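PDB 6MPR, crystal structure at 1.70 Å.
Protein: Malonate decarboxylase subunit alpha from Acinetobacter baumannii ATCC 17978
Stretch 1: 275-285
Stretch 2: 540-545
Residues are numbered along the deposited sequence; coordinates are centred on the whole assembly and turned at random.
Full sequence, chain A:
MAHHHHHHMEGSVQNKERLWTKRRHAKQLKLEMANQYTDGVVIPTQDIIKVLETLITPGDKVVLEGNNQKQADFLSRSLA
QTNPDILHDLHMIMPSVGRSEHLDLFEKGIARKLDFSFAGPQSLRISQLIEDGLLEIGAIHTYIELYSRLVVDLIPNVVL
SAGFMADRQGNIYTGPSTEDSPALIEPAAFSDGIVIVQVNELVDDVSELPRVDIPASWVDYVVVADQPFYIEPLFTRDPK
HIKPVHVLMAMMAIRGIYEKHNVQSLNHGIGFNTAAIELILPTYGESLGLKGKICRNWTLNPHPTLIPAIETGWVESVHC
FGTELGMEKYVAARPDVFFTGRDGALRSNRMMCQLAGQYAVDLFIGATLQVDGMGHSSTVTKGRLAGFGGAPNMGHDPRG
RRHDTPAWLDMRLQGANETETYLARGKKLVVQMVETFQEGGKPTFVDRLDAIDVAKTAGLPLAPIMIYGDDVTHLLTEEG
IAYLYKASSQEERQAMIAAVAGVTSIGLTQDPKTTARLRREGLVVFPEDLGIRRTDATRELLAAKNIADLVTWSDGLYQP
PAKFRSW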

# COMPACT_ATOMS: atom_id res chain seq x y z
N ALA A 275 3.03 -15.29 -20.51
CA ALA A 275 2.11 -16.40 -20.77
C ALA A 275 2.88 -17.68 -21.06
O ALA A 275 2.51 -18.77 -20.60
CB ALA A 275 1.18 -16.06 -21.93
N ALA A 276 3.97 -17.57 -21.83
CA ALA A 276 4.83 -18.72 -22.09
C ALA A 276 5.40 -19.30 -20.79
O ALA A 276 5.48 -20.52 -20.64
CB ALA A 276 5.97 -18.34 -23.06
N ILE A 277 5.79 -18.44 -19.85
CA ILE A 277 6.27 -18.93 -18.55
C ILE A 277 5.19 -19.77 -17.88
O ILE A 277 5.43 -20.92 -17.46
CB ILE A 277 6.69 -17.76 -17.64
CG1 ILE A 277 7.98 -17.11 -18.13
CG2 ILE A 277 6.85 -18.23 -16.20
CD1 ILE A 277 8.36 -15.88 -17.33
N GLU A 278 3.98 -19.20 -17.75
CA GLU A 278 2.87 -19.90 -17.12
C GLU A 278 2.60 -21.24 -17.80
O GLU A 278 2.35 -22.24 -17.12
CB GLU A 278 1.62 -19.01 -17.16
CG GLU A 278 1.82 -17.66 -16.43
CD GLU A 278 0.76 -16.61 -16.75
OE1 GLU A 278 -0.33 -16.96 -17.24
OE2 GLU A 278 1.04 -15.41 -16.50
N LEU A 279 2.68 -21.28 -19.13
CA LEU A 279 2.34 -22.49 -19.88
C LEU A 279 3.47 -23.51 -19.96
O LEU A 279 3.20 -24.66 -20.34
CB LEU A 279 1.89 -22.12 -21.30
CG LEU A 279 0.49 -21.48 -21.32
CD1 LEU A 279 0.15 -20.94 -22.71
CD2 LEU A 279 -0.55 -22.50 -20.86
N ILE A 280 4.70 -23.17 -19.61
CA ILE A 280 5.76 -24.18 -19.60
C ILE A 280 6.18 -24.56 -18.20
O ILE A 280 7.02 -25.46 -18.05
CB ILE A 280 6.99 -23.78 -20.44
CG1 ILE A 280 7.79 -22.65 -19.79
CG2 ILE A 280 6.61 -23.46 -21.88
CD1 ILE A 280 9.12 -22.40 -20.46
N LEU A 281 5.63 -23.95 -17.15
CA LEU A 281 5.84 -24.51 -15.82
C LEU A 281 5.49 -25.99 -15.75
O LEU A 281 6.32 -26.77 -15.27
CB LEU A 281 5.06 -23.70 -14.77
CG LEU A 281 5.68 -22.38 -14.37
CD1 LEU A 281 4.70 -21.65 -13.48
CD2 LEU A 281 7.01 -22.62 -13.65
N PRO A 282 4.33 -26.45 -16.24
CA PRO A 282 3.99 -27.87 -16.07
C PRO A 282 4.75 -28.81 -17.00
O PRO A 282 4.59 -30.03 -16.88
CB PRO A 282 2.48 -27.92 -16.38
CG PRO A 282 2.02 -26.49 -16.30
CD PRO A 282 3.18 -25.70 -16.78
N THR A 283 5.55 -28.28 -17.93
CA THR A 283 6.33 -29.11 -18.85
C THR A 283 7.82 -28.91 -18.58
O THR A 283 8.47 -29.78 -18.00
CB THR A 283 6.00 -28.79 -20.30
OG1 THR A 283 6.14 -27.38 -20.52
CG2 THR A 283 4.57 -29.20 -20.63
N TYR A 284 8.37 -27.76 -18.96
CA TYR A 284 9.78 -27.49 -18.69
C TYR A 284 10.05 -27.42 -17.19
O TYR A 284 11.03 -27.97 -16.69
CB TYR A 284 10.20 -26.20 -19.38
CG TYR A 284 11.64 -25.82 -19.17
CD1 TYR A 284 12.66 -26.62 -19.66
CD2 TYR A 284 11.97 -24.64 -18.51
CE1 TYR A 284 13.99 -26.25 -19.49
CE2 TYR A 284 13.30 -24.26 -18.33
CZ TYR A 284 14.30 -25.08 -18.82
OH TYR A 284 15.61 -24.70 -18.64
N GLY A 285 9.17 -26.74 -16.44
CA GLY A 285 9.35 -26.68 -15.00
C GLY A 285 9.30 -28.05 -14.36
O GLY A 285 10.09 -28.36 -13.47
N GLU A 540 6.09 -26.85 -28.86
CA GLU A 540 5.74 -28.15 -28.29
C GLU A 540 5.90 -28.17 -26.77
O GLU A 540 5.31 -29.04 -26.11
CB GLU A 540 6.59 -29.25 -28.93
CG GLU A 540 6.09 -29.67 -30.30
CD GLU A 540 4.63 -30.13 -30.27
OE1 GLU A 540 4.33 -31.15 -29.61
OE2 GLU A 540 3.79 -29.45 -30.90
N LEU A 541 6.67 -27.23 -26.21
CA LEU A 541 6.81 -27.14 -24.76
C LEU A 541 5.56 -26.57 -24.08
O LEU A 541 5.37 -26.79 -22.88
CB LEU A 541 8.01 -26.28 -24.39
CG LEU A 541 9.32 -27.01 -24.13
CD1 LEU A 541 10.36 -26.02 -23.65
CD2 LEU A 541 9.11 -28.13 -23.11
N LEU A 542 4.73 -25.84 -24.81
CA LEU A 542 3.55 -25.23 -24.20
C LEU A 542 2.55 -26.30 -23.75
O LEU A 542 2.20 -27.20 -24.52
CB LEU A 542 2.89 -24.28 -25.21
CG LEU A 542 3.70 -23.06 -25.61
CD1 LEU A 542 3.10 -22.42 -26.85
CD2 LEU A 542 3.79 -22.04 -24.47
N ALA A 543 2.08 -26.19 -22.50
CA ALA A 543 1.06 -27.12 -22.01
C ALA A 543 -0.24 -26.97 -22.78
O ALA A 543 -1.01 -27.93 -22.88
CB ALA A 543 0.81 -26.90 -20.52
N ALA A 544 -0.51 -25.78 -23.31
CA ALA A 544 -1.66 -25.55 -24.18
C ALA A 544 -1.19 -24.74 -25.38
O ALA A 544 -0.50 -23.74 -25.22
CB ALA A 544 -2.78 -24.81 -23.43
N LYS A 545 -1.58 -25.19 -26.58
CA LYS A 545 -1.18 -24.55 -27.83
C LYS A 545 -2.19 -23.52 -28.33
O LYS A 545 -1.87 -22.75 -29.24
CB LYS A 545 -0.99 -25.62 -28.92
CG LYS A 545 0.39 -26.26 -28.95
CD LYS A 545 0.66 -27.07 -27.71
CE LYS A 545 1.88 -27.96 -27.89
NZ LYS A 545 2.06 -28.84 -26.70

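A helix normally spends its backbone carbonyls on itself, yet here one of them is turned over to a distant segment of the same chain. Leu-279 O accepts a hydrogen bond from Ala-543 N at 2.9 Å, with an N-H...O angle of 159°, close enough to straight for a good bond. Leu-279 O is available because Thr-283 N, its regular helical donor, bonds instead to Ile-280 O at 3.2 Å; Pro-282, with no amide hydrogen, adds to the break in the same turn, and the helix widens into a pi-type turn closed by Gly-285 N to Ile-280 O at 3.0 Å. The principle is general: where a helix interrupts its own bonding, the freed groups can serve tertiary contacts.

A second hydrogen bond runs the other way, from helix side chain to loop backbone. Thr-283, with chi1 in the p well and its CA-to-CB bond pointing toward the other stretch, donates from OG1 to Leu-541 O at a short 2.6 Å. The two bonds thus bracket Leu-542, engaging the carbonyl before it and the amide after it. The carbonyl of Leu-542 itself is taken within its own stretch by Lys-545 NZ, 2.7 Å from Leu-542 O, so the lysine braces the turn without touching the helix.

Around this polar pair the packing is aliphatic. Leu-542 starts away from the helix at CB, but its m, t conformation brings the end of the side chain back, placing Leu-542 CD2 3.7 Å from Leu-279 CB and 4.1 Å from Ile-280 CG2. Leu-279, directed toward the loop, also extends its CD2 to within 4.1 Å of Ala-544 CB. Ile-280 CG2 lies 4.0 Å from Leu-541 CB, while Leu-541 CD1 lies 4.3 Å from Tyr-284 CB; the tyrosine contributes the base of its side chain here, and its end leads away.

Both backbone pairs come close, Leu-279 CA to Ala-543 CA at 5.3 Å and Ile-280 CA to Leu-542 CA at 5.2 Å; at the first, the loop side chain is a single methyl. This methyl points toward the helix: Ala-543 CB lies 3.3 Å from Leu-279 O, beside the hydrogen bond, and 4.4 Å from Pro-282 CG. Altogether 424 Å² is buried, counting both sides, with Leu-541 and Leu-279 the most heavily covered. The burial has one polar cost: Ala-544 O, 3.8 Å from Leu-279 CD1, is left without a partner in the model.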